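Local coordinates for protein putative NADPH:quinone reductase (Bacillus thuringiensis, PDB 3GMS) that probably reduces quinones with NADPH as a medium-chain dehydrogenase/reductase, although its true substrate is not established, at residues A217-G222 with I248-A253; L229-R234 with A253-K258; N236-T241 with H262-H267. All blocks are in the same frame, centred on the assembly; numbering follows the deposited sequence.

Contact 1 (A217-G222 with I248-A253)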
ATOM      1  N   ALA A 217      14.833   4.954  -8.923  1.00 23.05           N
ATOM      2  CA  ALA A 217      14.272   3.614  -9.047  1.00 23.51           C
ATOM      3  C   ALA A 217      13.599   3.196  -7.749  1.00 24.23           C
ATOM      4  O   ALA A 217      14.071   3.559  -6.655  1.00 24.41           O
ATOM      5  CB  ALA A 217      15.319   2.604  -9.421  1.00 23.45           C
ATOM      6  N   ILE A 218      12.486   2.480  -7.893  1.00 23.97           N
ATOM      7  CA  ILE A 218      11.749   1.948  -6.733  1.00 22.97           C
ATOM      8  C   ILE A 218      11.705   0.446  -6.884  1.00 23.99           C
ATOM      9  O   ILE A 218      11.104  -0.072  -7.839  1.00 23.32           O
ATOM     10  CB  ILE A 218      10.341   2.605  -6.598  1.00 23.53           C
ATOM     11  CG1 ILE A 218      10.529   4.118  -6.389  1.00 23.20           C
ATOM     12  CG2 ILE A 218       9.559   1.948  -5.413  1.00 23.51           C
ATOM     13  CD1 ILE A 218       9.255   4.921  -6.122  1.00 27.06           C
ATOM     14  N   ASP A 219      12.375  -0.224  -5.946  1.00 22.36           N
ATOM     15  CA  ASP A 219      12.486  -1.685  -5.912  1.00 23.42           C
ATOM     16  C   ASP A 219      11.539  -2.309  -4.872  1.00 24.33           C
ATOM     17  O   ASP A 219      11.569  -1.935  -3.685  1.00 24.06           O
ATOM     18  CB  ASP A 219      13.942  -2.039  -5.631  1.00 23.51           C
ATOM     19  CG  ASP A 219      14.188  -3.540  -5.435  1.00 25.35           C
ATOM     20  OD1 ASP A 219      13.569  -4.381  -6.110  1.00 26.91           O
ATOM     21  OD2 ASP A 219      15.069  -3.865  -4.612  1.00 27.83           O
ATOM     22  N   SER A 220      10.719  -3.239  -5.351  1.00 24.84           N
ATOM     23  CA  SER A 220       9.811  -4.031  -4.524  1.00 25.21           C
ATOM     24  C   SER A 220      10.309  -5.463  -4.340  1.00 26.37           C
ATOM     25  O   SER A 220       9.756  -6.209  -3.540  1.00 27.38           O
ATOM     26  CB  SER A 220       8.410  -4.082  -5.169  1.00 24.70           C
ATOM     27  OG  SER A 220       7.841  -2.795  -5.176  1.00 26.07           O
ATOM     28  N   ILE A 221      11.353  -5.845  -5.083  1.00 26.76           N
ATOM     29  CA  ILE A 221      11.746  -7.254  -5.184  1.00 27.42           C
ATOM     30  C   ILE A 221      13.015  -7.614  -4.437  1.00 28.11           C
ATOM     31  O   ILE A 221      13.060  -8.635  -3.745  1.00 27.72           O
ATOM     32  CB  ILE A 221      11.952  -7.658  -6.689  1.00 27.38           C
ATOM     33  CG1 ILE A 221      10.680  -7.364  -7.504  1.00 28.21           C
ATOM     34  CG2 ILE A 221      12.347  -9.152  -6.812  1.00 28.32           C
ATOM     35  CD1 ILE A 221      10.827  -7.681  -9.035  1.00 28.88           C
ATOM     36  N   GLY A 222      14.048  -6.789  -4.579  1.00 28.40           N
ATOM     37  CA  GLY A 222      15.350  -7.107  -3.971  1.00 30.07           C
ATOM     38  C   GLY A 222      16.172  -8.116  -4.772  1.00 31.44           C
ATOM     39  O   GLY A 222      15.865  -8.393  -5.943  1.00 31.04           O
ATOM     40  N   ILE A 248      15.494 -11.445  -0.381  1.00 34.94           N
ATOM     41  CA  ILE A 248      16.955 -11.292  -0.445  1.00 34.65           C
ATOM     42  C   ILE A 248      17.339  -9.814  -0.529  1.00 35.01           C
ATOM     43  O   ILE A 248      16.889  -9.087  -1.430  1.00 35.47           O
ATOM     44  CB  ILE A 248      17.552 -12.020  -1.703  1.00 34.96           C
ATOM     45  CG1 ILE A 248      17.353 -13.538  -1.611  1.00 35.89           C
ATOM     46  CG2 ILE A 248      19.049 -11.691  -1.911  1.00 34.27           C
ATOM     47  CD1 ILE A 248      17.493 -14.220  -2.942  1.00 36.72           C
ATOM     48  N   GLN A 249      18.164  -9.371   0.416  1.00 34.83           N
ATOM     49  CA  GLN A 249      18.662  -7.995   0.436  1.00 34.67           C
ATOM     50  C   GLN A 249      19.419  -7.686  -0.845  1.00 34.21           C
ATOM     51  O   GLN A 249      20.137  -8.549  -1.364  1.00 34.56           O
ATOM     52  CB  GLN A 249      19.647  -7.815   1.601  1.00 35.49           C
ATOM     53  CG  GLN A 249      19.100  -7.216   2.938  1.00 38.89           C
ATOM     54  CD  GLN A 249      17.760  -6.522   2.792  1.00 41.29           C
ATOM     55  OE1 GLN A 249      16.740  -7.086   3.172  1.00 48.43           O
ATOM     56  NE2 GLN A 249      17.748  -5.305   2.238  1.00 39.94           N
ATOM     57  N   VAL A 250      19.276  -6.471  -1.367  1.00 33.02           N
ATOM     58  CA  VAL A 250      20.175  -6.017  -2.436  1.00 33.45           C
ATOM     59  C   VAL A 250      21.594  -5.878  -1.900  1.00 33.66           C
ATOM     60  O   VAL A 250      21.811  -5.786  -0.685  1.00 33.48           O
ATOM     61  CB  VAL A 250      19.748  -4.680  -3.124  1.00 33.12           C
ATOM     62  CG1 VAL A 250      18.352  -4.789  -3.720  1.00 33.14           C
ATOM     63  CG2 VAL A 250      19.834  -3.461  -2.167  1.00 32.13           C
ATOM     64  N   ASN A 251      22.554  -5.856  -2.815  1.00 33.67           N
ATOM     65  CA  ASN A 251      23.938  -5.616  -2.459  1.00 34.18           C
ATOM     66  C   ASN A 251      24.188  -4.117  -2.227  1.00 32.74           C
ATOM     67  O   ASN A 251      24.745  -3.413  -3.066  1.00 31.27           O
ATOM     68  CB  ASN A 251      24.864  -6.185  -3.530  1.00 35.06           C
ATOM     69  CG  ASN A 251      26.270  -6.432  -3.015  1.00 38.57           C
ATOM     70  OD1 ASN A 251      26.744  -5.775  -2.079  1.00 40.14           O
ATOM     71  ND2 ASN A 251      26.954  -7.382  -3.638  1.00 40.92           N
ATOM     72  N   TRP A 252      23.781  -3.644  -1.046  1.00 32.94           N
ATOM     73  CA  TRP A 252      23.913  -2.243  -0.666  1.00 33.66           C
ATOM     74  C   TRP A 252      25.309  -1.653  -0.889  1.00 33.93           C
ATOM     75  O   TRP A 252      25.450  -0.520  -1.368  1.00 34.25           O
ATOM     76  CB  TRP A 252      23.482  -2.029   0.817  1.00 32.93           C
ATOM     77  CG  TRP A 252      22.045  -2.415   1.131  1.00 33.53           C
ATOM     78  CD1 TRP A 252      21.636  -3.510   1.819  1.00 34.81           C
ATOM     79  CD2 TRP A 252      20.842  -1.710   0.756  1.00 34.67           C
ATOM     80  NE1 TRP A 252      20.266  -3.551   1.886  1.00 36.51           N
ATOM     81  CE2 TRP A 252      19.751  -2.452   1.252  1.00 35.80           C
ATOM     82  CE3 TRP A 252      20.586  -0.520   0.059  1.00 34.40           C
ATOM     83  CZ2 TRP A 252      18.420  -2.059   1.060  1.00 34.86           C
ATOM     84  CZ3 TRP A 252      19.252  -0.122  -0.129  1.00 34.39           C
ATOM     85  CH2 TRP A 252      18.187  -0.889   0.380  1.00 33.79           C
ATOM     86  N   ALA A 253      26.341  -2.403  -0.510  1.00 34.71           N
ATOM     87  CA  ALA A 253      27.724  -1.911  -0.643  1.00 36.11           C
ATOM     88  C   ALA A 253      28.126  -1.633  -2.104  1.00 36.74           C
ATOM     89  O   ALA A 253      28.695  -0.572  -2.425  1.00 36.36           O
ATOM     90  CB  ALA A 253      28.717  -2.893   0.033  1.00 35.67           C
TER

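Contact 2 (L229-R234 with A253-K258)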
ATOM      1  N   LEU A 229      18.249  -3.205 -11.070  1.00 26.80           N
ATOM      2  CA  LEU A 229      17.514  -1.942 -11.124  1.00 25.02           C
ATOM      3  C   LEU A 229      18.362  -0.737 -10.666  1.00 25.37           C
ATOM      4  O   LEU A 229      18.303   0.351 -11.266  1.00 24.83           O
ATOM      5  CB  LEU A 229      16.215  -2.016 -10.303  1.00 24.81           C
ATOM      6  CG  LEU A 229      15.101  -1.013 -10.664  1.00 24.47           C
ATOM      7  CD1 LEU A 229      14.391  -1.391 -12.005  1.00 23.75           C
ATOM      8  CD2 LEU A 229      14.073  -0.965  -9.514  1.00 24.71           C
ATOM      9  N   ALA A 230      19.132  -0.925  -9.596  1.00 25.53           N
ATOM     10  CA  ALA A 230      20.007   0.133  -9.076  1.00 25.25           C
ATOM     11  C   ALA A 230      21.082   0.468 -10.118  1.00 25.52           C
ATOM     12  O   ALA A 230      21.388   1.611 -10.366  1.00 24.37           O
ATOM     13  CB  ALA A 230      20.670  -0.323  -7.785  1.00 25.60           C
ATOM     14  N   PHE A 231      21.642  -0.563 -10.719  1.00 26.25           N
ATOM     15  CA  PHE A 231      22.665  -0.321 -11.744  1.00 27.27           C
ATOM     16  C   PHE A 231      22.158   0.336 -13.016  1.00 27.46           C
ATOM     17  O   PHE A 231      22.965   0.782 -13.864  1.00 28.54           O
ATOM     18  CB  PHE A 231      23.394  -1.624 -12.045  1.00 27.37           C
ATOM     19  CG  PHE A 231      24.538  -1.898 -11.102  1.00 31.57           C
ATOM     20  CD1 PHE A 231      24.295  -2.386  -9.819  1.00 36.19           C
ATOM     21  CD2 PHE A 231      25.862  -1.672 -11.504  1.00 36.64           C
ATOM     22  CE1 PHE A 231      25.353  -2.662  -8.926  1.00 38.90           C
ATOM     23  CE2 PHE A 231      26.938  -1.931 -10.627  1.00 38.82           C
ATOM     24  CZ  PHE A 231      26.685  -2.423  -9.329  1.00 39.52           C
ATOM     25  N   SER A 232      20.838   0.414 -13.193  1.00 26.11           N
ATOM     26  CA  SER A 232      20.292   1.122 -14.350  1.00 24.81           C
ATOM     27  C   SER A 232      20.094   2.607 -14.088  1.00 24.38           C
ATOM     28  O   SER A 232      19.550   3.335 -14.914  1.00 26.05           O
ATOM     29  CB  SER A 232      18.992   0.471 -14.842  1.00 24.26           C
ATOM     30  OG  SER A 232      19.162  -0.916 -15.054  1.00 24.72           O
ATOM     31  N   LEU A 233      20.531   3.075 -12.929  1.00 23.98           N
ATOM     32  CA  LEU A 233      20.469   4.515 -12.648  1.00 23.97           C
ATOM     33  C   LEU A 233      21.748   5.249 -13.002  1.00 25.42           C
ATOM     34  O   LEU A 233      22.828   4.671 -12.928  1.00 27.24           O
ATOM     35  CB  LEU A 233      20.230   4.749 -11.150  1.00 24.87           C
ATOM     36  CG  LEU A 233      18.948   4.071 -10.702  1.00 22.79           C
ATOM     37  CD1 LEU A 233      18.850   4.193  -9.182  1.00 26.21           C
ATOM     38  CD2 LEU A 233      17.779   4.699 -11.402  1.00 25.00           C
ATOM     39  N   ARG A 234      21.613   6.535 -13.297  1.00 25.62           N
ATOM     40  CA  ARG A 234      22.758   7.416 -13.475  1.00 26.96           C
ATOM     41  C   ARG A 234      23.537   7.505 -12.158  1.00 27.70           C
ATOM     42  O   ARG A 234      22.963   7.259 -11.074  1.00 25.39           O
ATOM     43  CB  ARG A 234      22.305   8.799 -13.940  1.00 26.91           C
ATOM     44  CG  ARG A 234      21.467   9.619 -12.939  1.00 27.41           C
ATOM     45  CD  ARG A 234      21.140  10.965 -13.521  1.00 29.97           C
ATOM     46  NE  ARG A 234      20.219  11.739 -12.686  1.00 34.26           N
ATOM     47  CZ  ARG A 234      20.520  12.322 -11.519  1.00 36.23           C
ATOM     48  NH1 ARG A 234      21.736  12.218 -10.998  1.00 35.86           N
ATOM     49  NH2 ARG A 234      19.582  13.008 -10.862  1.00 36.34           N
ATOM     50  N   ALA A 253      26.341  -2.403  -0.510  1.00 34.71           N
ATOM     51  CA  ALA A 253      27.724  -1.911  -0.643  1.00 36.11           C
ATOM     52  C   ALA A 253      28.126  -1.633  -2.104  1.00 36.74           C
ATOM     53  O   ALA A 253      28.695  -0.572  -2.425  1.00 36.36           O
ATOM     54  CB  ALA A 253      28.717  -2.893   0.033  1.00 35.67           C
ATOM     55  N   GLU A 254      27.820  -2.578  -2.986  1.00 37.37           N
ATOM     56  CA  GLU A 254      28.163  -2.427  -4.398  1.00 38.44           C
ATOM     57  C   GLU A 254      27.356  -1.339  -5.078  1.00 37.60           C
ATOM     58  O   GLU A 254      27.877  -0.587  -5.901  1.00 37.42           O
ATOM     59  CB  GLU A 254      27.960  -3.735  -5.151  1.00 39.70           C
ATOM     60  CG  GLU A 254      28.874  -4.832  -4.660  1.00 43.60           C
ATOM     61  CD  GLU A 254      29.316  -5.753  -5.771  1.00 51.06           C
ATOM     62  OE1 GLU A 254      30.444  -6.303  -5.644  1.00 51.97           O
ATOM     63  OE2 GLU A 254      28.547  -5.909  -6.766  1.00 53.35           O
ATOM     64  N   ILE A 255      26.073  -1.262  -4.755  1.00 36.79           N
ATOM     65  CA  ILE A 255      25.254  -0.218  -5.342  1.00 36.85           C
ATOM     66  C   ILE A 255      25.923   1.142  -5.112  1.00 36.90           C
ATOM     67  O   ILE A 255      25.968   1.974  -6.010  1.00 36.41           O
ATOM     68  CB  ILE A 255      23.795  -0.246  -4.802  1.00 36.64           C
ATOM     69  CG1 ILE A 255      23.053  -1.451  -5.375  1.00 34.83           C
ATOM     70  CG2 ILE A 255      23.068   1.056  -5.142  1.00 35.89           C
ATOM     71  CD1 ILE A 255      21.709  -1.706  -4.688  1.00 36.50           C
ATOM     72  N   VAL A 256      26.480   1.342  -3.912  1.00 38.25           N
ATOM     73  CA  VAL A 256      27.128   2.616  -3.543  1.00 39.28           C
ATOM     74  C   VAL A 256      28.501   2.799  -4.199  1.00 39.86           C
ATOM     75  O   VAL A 256      28.779   3.857  -4.758  1.00 39.49           O
ATOM     76  CB  VAL A 256      27.223   2.806  -1.987  1.00 39.57           C
ATOM     77  CG1 VAL A 256      28.153   3.977  -1.614  1.00 40.34           C
ATOM     78  CG2 VAL A 256      25.840   3.026  -1.402  1.00 39.30           C
ATOM     79  N   THR A 257      29.337   1.768  -4.141  1.00 41.12           N
ATOM     80  CA  THR A 257      30.736   1.905  -4.547  1.00 42.81           C
ATOM     81  C   THR A 257      30.910   1.663  -6.045  1.00 43.43           C
ATOM     82  O   THR A 257      31.634   2.406  -6.699  1.00 44.61           O
ATOM     83  CB  THR A 257      31.689   1.002  -3.728  1.00 42.65           C
ATOM     84  OG1 THR A 257      31.500  -0.370  -4.103  1.00 44.31           O
ATOM     85  CG2 THR A 257      31.430   1.155  -2.227  1.00 43.77           C
ATOM     86  N   LYS A 258      30.212   0.660  -6.587  1.00 44.09           N
ATOM     87  CA  LYS A 258      30.287   0.331  -8.030  1.00 43.72           C
ATOM     88  C   LYS A 258      29.334   1.163  -8.921  1.00 43.01           C
ATOM     89  O   LYS A 258      29.747   1.688  -9.965  1.00 43.16           O
ATOM     90  CB  LYS A 258      30.128  -1.185  -8.275  1.00 44.55           C
ATOM     91  CG  LYS A 258      31.135  -2.062  -7.488  1.00 47.75           C
ATOM     92  CD  LYS A 258      31.861  -3.108  -8.358  1.00 52.96           C
ATOM     93  CE  LYS A 258      31.186  -4.490  -8.373  1.00 54.40           C
ATOM     94  NZ  LYS A 258      29.858  -4.508  -9.067  1.00 57.11           N
TER

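Contact 3 (N236-T241 with H262-H267)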
ATOM      1  N   ASN A 236      24.804   9.127  -8.952  1.00 28.77           N
ATOM      2  CA  ASN A 236      24.077  10.069  -8.100  1.00 29.53           C
ATOM      3  C   ASN A 236      22.560  10.020  -8.243  1.00 29.01           C
ATOM      4  O   ASN A 236      21.859  10.923  -7.752  1.00 29.33           O
ATOM      5  CB  ASN A 236      24.611  11.497  -8.242  1.00 30.40           C
ATOM      6  CG  ASN A 236      26.122  11.557  -8.027  1.00 33.81           C
ATOM      7  OD1 ASN A 236      26.842  12.205  -8.781  1.00 39.59           O
ATOM      8  ND2 ASN A 236      26.605  10.820  -7.031  1.00 34.67           N
ATOM      9  N   GLY A 237      22.064   8.960  -8.886  1.00 27.69           N
ATOM     10  CA  GLY A 237      20.620   8.725  -8.976  1.00 26.89           C
ATOM     11  C   GLY A 237      20.184   8.172  -7.631  1.00 27.31           C
ATOM     12  O   GLY A 237      21.031   7.797  -6.806  1.00 28.17           O
ATOM     13  N   HIS A 238      18.876   8.047  -7.436  1.00 26.56           N
ATOM     14  CA  HIS A 238      18.353   7.707  -6.121  1.00 25.30           C
ATOM     15  C   HIS A 238      17.603   6.376  -6.218  1.00 24.11           C
ATOM     16  O   HIS A 238      16.606   6.267  -6.965  1.00 23.18           O
ATOM     17  CB  HIS A 238      17.450   8.836  -5.643  1.00 26.48           C
ATOM     18  CG  HIS A 238      17.196   8.830  -4.154  1.00 30.57           C
ATOM     19  ND1 HIS A 238      16.557   9.864  -3.497  1.00 35.05           N
ATOM     20  CD2 HIS A 238      17.486   7.906  -3.202  1.00 35.05           C
ATOM     21  CE1 HIS A 238      16.478   9.584  -2.204  1.00 33.68           C
ATOM     22  NE2 HIS A 238      17.033   8.398  -2.001  1.00 36.57           N
ATOM     23  N   PHE A 239      18.073   5.389  -5.448  1.00 23.44           N
ATOM     24  CA  PHE A 239      17.496   4.040  -5.414  1.00 23.67           C
ATOM     25  C   PHE A 239      16.732   3.912  -4.099  1.00 24.03           C
ATOM     26  O   PHE A 239      17.271   4.238  -3.019  1.00 24.37           O
ATOM     27  CB  PHE A 239      18.597   3.007  -5.464  1.00 23.90           C
ATOM     28  CG  PHE A 239      18.127   1.578  -5.360  1.00 24.06           C
ATOM     29  CD1 PHE A 239      17.545   0.943  -6.454  1.00 26.16           C
ATOM     30  CD2 PHE A 239      18.307   0.853  -4.187  1.00 24.27           C
ATOM     31  CE1 PHE A 239      17.154  -0.390  -6.379  1.00 26.18           C
ATOM     32  CE2 PHE A 239      17.928  -0.492  -4.093  1.00 27.31           C
ATOM     33  CZ  PHE A 239      17.321  -1.116  -5.198  1.00 25.55           C
ATOM     34  N   LEU A 240      15.479   3.498  -4.202  1.00 24.19           N
ATOM     35  CA  LEU A 240      14.634   3.367  -3.000  1.00 24.41           C
ATOM     36  C   LEU A 240      13.986   1.977  -2.938  1.00 25.00           C
ATOM     37  O   LEU A 240      13.403   1.529  -3.928  1.00 25.27           O
ATOM     38  CB  LEU A 240      13.582   4.470  -3.015  1.00 24.52           C
ATOM     39  CG  LEU A 240      12.679   4.652  -1.793  1.00 26.62           C
ATOM     40  CD1 LEU A 240      13.514   5.232  -0.617  1.00 26.98           C
ATOM     41  CD2 LEU A 240      11.549   5.593  -2.164  1.00 27.69           C
ATOM     42  N   THR A 241      14.075   1.269  -1.810  1.00 23.74           N
ATOM     43  CA  THR A 241      13.361   0.004  -1.745  1.00 24.86           C
ATOM     44  C   THR A 241      12.052   0.211  -0.983  1.00 24.92           C
ATOM     45  O   THR A 241      11.995   1.014  -0.023  1.00 24.73           O
ATOM     46  CB  THR A 241      14.151  -1.154  -1.131  1.00 25.86           C
ATOM     47  OG1 THR A 241      14.420  -0.872   0.239  1.00 26.29           O
ATOM     48  CG2 THR A 241      15.467  -1.363  -1.835  1.00 24.68           C
ATOM     49  N   HIS A 262      22.758   6.794  -4.689  1.00 32.80           N
ATOM     50  CA  HIS A 262      22.257   6.955  -3.300  1.00 33.01           C
ATOM     51  C   HIS A 262      21.157   5.936  -3.073  1.00 31.14           C
ATOM     52  O   HIS A 262      20.275   5.820  -3.906  1.00 31.13           O
ATOM     53  CB  HIS A 262      21.665   8.343  -3.083  1.00 34.13           C
ATOM     54  CG  HIS A 262      22.580   9.456  -3.472  1.00 39.33           C
ATOM     55  ND1 HIS A 262      22.230  10.419  -4.395  1.00 42.55           N
ATOM     56  CD2 HIS A 262      23.846   9.752  -3.080  1.00 42.77           C
ATOM     57  CE1 HIS A 262      23.229  11.275  -4.539  1.00 43.15           C
ATOM     58  NE2 HIS A 262      24.225  10.887  -3.761  1.00 43.81           N
ATOM     59  N   ALA A 263      21.209   5.190  -1.970  1.00 29.33           N
ATOM     60  CA  ALA A 263      20.201   4.161  -1.701  1.00 28.14           C
ATOM     61  C   ALA A 263      19.550   4.312  -0.322  1.00 27.61           C
ATOM     62  O   ALA A 263      20.233   4.629   0.648  1.00 28.32           O
ATOM     63  CB  ALA A 263      20.793   2.777  -1.866  1.00 29.20           C
ATOM     64  N   ASN A 264      18.231   4.144  -0.277  1.00 26.28           N
ATOM     65  CA  ASN A 264      17.448   4.231   0.965  1.00 26.44           C
ATOM     66  C   ASN A 264      16.356   3.199   0.978  1.00 25.46           C
ATOM     67  O   ASN A 264      16.018   2.587  -0.063  1.00 24.64           O
ATOM     68  CB  ASN A 264      16.789   5.602   1.121  1.00 25.79           C
ATOM     69  CG  ASN A 264      17.788   6.692   1.387  1.00 29.43           C
ATOM     70  OD1 ASN A 264      18.164   7.440   0.481  1.00 29.77           O
ATOM     71  ND2 ASN A 264      18.269   6.762   2.620  1.00 25.66           N
ATOM     72  N   ILE A 265      15.776   3.021   2.168  1.00 24.09           N
ATOM     73  CA  ILE A 265      14.661   2.114   2.373  1.00 25.23           C
ATOM     74  C   ILE A 265      13.474   2.967   2.823  1.00 25.09           C
ATOM     75  O   ILE A 265      13.614   3.768   3.758  1.00 24.53           O
ATOM     76  CB  ILE A 265      14.956   1.072   3.497  1.00 24.96           C
ATOM     77  CG1 ILE A 265      16.157   0.199   3.165  1.00 28.18           C
ATOM     78  CG2 ILE A 265      13.766   0.142   3.686  1.00 25.13           C
ATOM     79  CD1 ILE A 265      17.457   0.640   3.762  1.00 28.60           C
ATOM     80  N   PHE A 266      12.321   2.806   2.179  1.00 23.93           N
ATOM     81  CA  PHE A 266      11.135   3.570   2.578  1.00 24.00           C
ATOM     82  C   PHE A 266      10.173   2.703   3.379  1.00 24.80           C
ATOM     83  O   PHE A 266       9.860   1.569   2.981  1.00 24.61           O
ATOM     84  CB  PHE A 266      10.393   4.141   1.365  1.00 23.23           C
ATOM     85  CG  PHE A 266       9.173   4.917   1.731  1.00 23.73           C
ATOM     86  CD1 PHE A 266       9.283   6.278   2.072  1.00 22.39           C
ATOM     87  CD2 PHE A 266       7.908   4.298   1.728  1.00 23.05           C
ATOM     88  CE1 PHE A 266       8.145   6.993   2.440  1.00 22.66           C
ATOM     89  CE2 PHE A 266       6.777   4.982   2.105  1.00 23.73           C
ATOM     90  CZ  PHE A 266       6.878   6.349   2.447  1.00 20.63           C
ATOM     91  N   HIS A 267       9.681   3.243   4.492  1.00 25.81           N
ATOM     92  CA  HIS A 267       8.667   2.587   5.351  1.00 26.98           C
ATOM     93  C   HIS A 267       7.562   3.624   5.605  1.00 25.34           C
ATOM     94  O   HIS A 267       7.836   4.649   6.245  1.00 24.79           O
ATOM     95  CB  HIS A 267       9.262   2.317   6.747  1.00 28.10           C
ATOM     96  CG  HIS A 267      10.468   1.411   6.765  1.00 32.65           C
ATOM     97  ND1 HIS A 267      10.369   0.041   6.927  1.00 35.38           N
ATOM     98  CD2 HIS A 267      11.798   1.679   6.671  1.00 35.57           C
ATOM     99  CE1 HIS A 267      11.577  -0.498   6.910  1.00 35.15           C
ATOM    100  NE2 HIS A 267      12.463   0.473   6.755  1.00 34.08           N
TER

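Contact 1 (A217-G222 with I248-A253)
Ile248 meets Gly222 through its backbone: the carbonyl O of Ile248 lies 3.6 Å from Gly222 CA, a CA-H...O contact. Having no side chain, Gly222 lets this carbonyl come close, and its backbone angles (phi 80°, psi -165°) by themselves suit glycine. Two residues on, Val250 supplies the side-chain part of the contact. Its CG1 stands anti to the carbonyl carbon (chi1 -58°) and comes 3.5 Å from Asp219 OD2 and 3.8 Å from Gly222 CA, a methyl of a branched side chain against one carboxylate oxygen and the glycine CA. The other oxygen of Asp219 holds the turn: OD1 accepts from Ile221 N at 2.8 Å, from above the carboxylate plane, in an Asx turn, and from Gly222 N at 2.9 Å, on its syn side, in an Asx motif. Asn251 is the N-cap of helix 252-257, and at Trp252 one ring face takes Val250 CG2 over its centre, 3.4 Å above the ring plane. The contact lies at the C-terminal end of strand 214-219 and the turn after it, with helix 223-231 reaching Val250 through Asn227 and strand 237-241 touching both Asp219 and Val250 through Phe239.

Contact 2 (L229-R234 with A253-K258)
Ala230 turns its methyl group toward Ile255, and this pair is the closest approach between the two segments. Its CB sits among three carbons of the isoleucine, 3.5 Å from Ile255 CD1, with Ile255 CG1 and CG2 almost as close. The branching of Ile255 makes this possible: CG2 is anti to the backbone N and CG1 anti to the carbonyl carbon (chi1 -72°), which spreads both branches around one small methyl. Alanine suits the place because its short side chain lets the helix backbones come near, with Ala230 CA and Ile255 CA 6.4 Å apart.

Phe231 follows and carries the larger area, reaching over the outer part of the contact. The CZ end of its ring lies 3.8 Å from Lys258 CB and equally near Lys258 NZ, and CE1 approaches Ile255 CG1 at 4.4 Å. The lysine chain is bent at chi2, chi3 and chi4, bringing NZ back beside the ring and within 3.0 Å of Glu254 OE2, which it meets from above the carboxylate plane in a salt bridge. The ammonium group thus has a carboxylate as its salt-bridge partner and Phe231 CZ as a neighbour, while Phe231 is only partly buried.

Helices 223-231 and 252-257 pack here side by side over Phe239 of strand 237-241, as successive crossover helices do on one face of a Rossmann-type nucleotide-binding domain.

Contact 3 (N236-T241 with H262-H267)
His238 and Asn264 join their side chains by a hydrogen bond: His238 NE2 donates to Asn264 OD1 at 2.9 Å, tilted somewhat out of the ring plane. With CG anti to the backbone N (chi1 -162°), the imidazole starts on the sheet face that also carries Asn264, and its plane stands 70° from the amide.

Five backbone hydrogen bonds tie strand 237-241 to strand 262-265 and its continuation. His262 N binds Gly237 O, Phe239 N binds His262 O in a nearly straight 2.7 Å bond, and Asn264 N, Thr241 N and Phe266 N carry the ladder onward. CA-H...O contacts add to it, the shortest from Ala263 CA to Phe239 O at 3.2 Å.

Van der Waals contacts lie on both faces. Asn236 CB is 4.0 Å from His262 CE1, amide and ring planes 21° apart. Leu240 CD1 lies 3.7 Å from Asn264 CB and makes an apolar contact with Phe266 CB at 3.9 Å. On the other face, Ala263 CB meets the Phe239 ring edge at CD2, and Trp252 of helix 252-257 packs on this small residue; Thr241 and Ile265 lie side by side, pointing the same way.

These parallel strands, linked through helix 252-257, form a beta-alpha-beta crossover at the edge of the six-stranded Rossmann-type sheet.

In the fold
The three contacts lie close together, with centres 9 to 10 Å apart, in the parallel-sheet domain on one side of the chain's centre. Along the chain their segments alternate: the first halves run 217-222, 229-234 and 236-241, the second halves 248-253, 253-258 and 262-267. Contact 1 and contact 2 share Ala253 and helix 252-257, and contact 3 joins the strands before and after that helix. Backbone hydrogen bonds probably join Ala217 and Asp219 to Leu240. Phe239 packs against residues of both other contacts. Together they hold three adjacent strands of the six-stranded sheet, 214-219, 237-241 and 262-265, and two helices on one face, a Rossmann-type domain consistent with binding a dinucleotide cofactor.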